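Beta-amyloid-like protein (Caenorhabditis elegans, PDB 3K66) is the worm homolog of human amyloid precursor protein, a membrane glycoprotein whose E2 domain carries a heparin-binding site and which probably acts in cell adhesion and neuronal development. Local coordinates at residues 164-167 against 168-172. Residues are numbered along the deposited sequence; the frame is centred on the assembly and turned at random.
Sequences PTVI and HRLRY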
# COMPACT_ATOMS: atom_id res chain seq x y z
N PRO A 164 13.47 7.85 -6.39
CA PRO A 164 13.52 9.32 -6.46
C PRO A 164 12.23 9.92 -5.90
O PRO A 164 12.25 10.88 -5.12
CB PRO A 164 13.70 9.58 -7.95
CG PRO A 164 12.98 8.43 -8.58
CD PRO A 164 13.44 7.27 -7.74
N THR A 165 11.10 9.31 -6.27
CA THR A 165 9.78 9.74 -5.81
C THR A 165 9.60 9.63 -4.28
O THR A 165 9.02 10.51 -3.63
CB THR A 165 8.69 8.89 -6.51
OG1 THR A 165 8.79 9.09 -7.93
CG2 THR A 165 7.30 9.27 -6.04
N VAL A 166 10.07 8.52 -3.71
CA VAL A 166 9.95 8.29 -2.27
C VAL A 166 10.74 9.34 -1.51
O VAL A 166 10.23 9.91 -0.54
CB VAL A 166 10.47 6.87 -1.88
CG1 VAL A 166 10.61 6.74 -0.37
CG2 VAL A 166 9.51 5.81 -2.39
N ILE A 167 11.97 9.60 -1.93
CA ILE A 167 12.78 10.61 -1.27
C ILE A 167 12.14 11.98 -1.41
O ILE A 167 12.33 12.83 -0.56
CB ILE A 167 14.23 10.68 -1.84
CG1 ILE A 167 14.95 9.33 -1.68
CG2 ILE A 167 15.01 11.77 -1.11
CD1 ILE A 167 16.33 9.28 -2.30
N HIS A 168 11.38 12.21 -2.48
CA HIS A 168 10.73 13.51 -2.68
C HIS A 168 9.54 13.67 -1.75
O HIS A 168 9.32 14.75 -1.19
CB HIS A 168 10.26 13.66 -4.13
CG HIS A 168 9.66 14.99 -4.42
ND1 HIS A 168 8.30 15.19 -4.53
CD2 HIS A 168 10.23 16.21 -4.57
CE1 HIS A 168 8.06 16.47 -4.74
NE2 HIS A 168 9.22 17.11 -4.77
N ARG A 169 8.77 12.61 -1.58
CA ARG A 169 7.62 12.65 -0.67
C ARG A 169 8.08 12.83 0.77
O ARG A 169 7.58 13.68 1.49
CB ARG A 169 6.83 11.35 -0.76
CG ARG A 169 5.66 11.40 -1.70
CD ARG A 169 4.74 10.25 -1.39
NE ARG A 169 3.36 10.55 -1.76
CZ ARG A 169 2.61 9.74 -2.49
NH1 ARG A 169 3.11 8.58 -2.92
NH2 ARG A 169 1.37 10.08 -2.81
N LEU A 170 9.05 12.02 1.19
CA LEU A 170 9.55 12.09 2.55
C LEU A 170 10.12 13.46 2.91
O LEU A 170 10.03 13.90 4.06
CB LEU A 170 10.57 10.97 2.81
CG LEU A 170 9.94 9.57 2.84
CD1 LEU A 170 10.98 8.47 2.93
CD2 LEU A 170 9.05 9.50 4.03
N ARG A 171 10.69 14.14 1.92
CA ARG A 171 11.27 15.46 2.12
C ARG A 171 10.17 16.47 2.42
O ARG A 171 10.21 17.19 3.43
CB ARG A 171 12.02 15.90 0.87
CG ARG A 171 13.43 16.35 1.14
CD ARG A 171 14.26 16.17 -0.10
NE ARG A 171 15.67 15.99 0.20
CZ ARG A 171 16.53 15.38 -0.62
NH1 ARG A 171 16.12 14.90 -1.79
NH2 ARG A 171 17.81 15.26 -0.27
N TYR A 172 9.18 16.53 1.54
CA TYR A 172 8.10 17.47 1.75
C TYR A 172 7.26 17.18 2.97
O TYR A 172 6.67 18.09 3.54
CB TYR A 172 7.21 17.56 0.51
CG TYR A 172 7.73 18.53 -0.49
CD1 TYR A 172 7.44 19.90 -0.39
CD2 TYR A 172 8.53 18.10 -1.54
CE1 TYR A 172 7.93 20.80 -1.32
CE2 TYR A 172 9.04 19.01 -2.48
CZ TYR A 172 8.73 20.35 -2.35
OH TYR A 172 9.25 21.24 -3.27
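Val-166 and Leu-170 meet one turn apart on helix 163-182, with Val-166 CG1 lying 3.7 Å from Leu-170 CD1. The two side chains run side by side and point the same way. The first torsion of Val-166 (168°) sets CG1 anti to its backbone N, on the carbonyl side that leads to the next turn. Both residues also touch helix 123-154, Val-166 at Tyr-148 and Leu-170 at Arg-141 and Leu-145.

A second pair, Ile-167 and Arg-171, also lies alongside, but on the exposed side of the helix. Ile-167 CG2 sits over one face of the Arg-171 guanidinium, 3.4 Å from NH1. The arginine chain, extended from CG to NE, starts beside Ile-167 O, which its CB touches, and ends at the isoleucine methyl.

Main-chain bonds link the same turns. Leu-170 N bonds Val-166 O at 3.0 Å, almost straight at 175°. Arg-169 N reaches Thr-165 O at 2.9 Å. The Arg-171 N to Ile-167 O bond is longer, 3.2 Å. His-168 N bonds Pro-164 O at 3.1 Å, with a weak second bond to Thr-165 O.

The chemistry is thus that of a two-sided alpha-helix in the all-helical E2 domain. Aliphatic groups pack against the neighbouring helix, while the Arg-171 guanidinium rests one face against the Ile-167 methyl and stays at the surface.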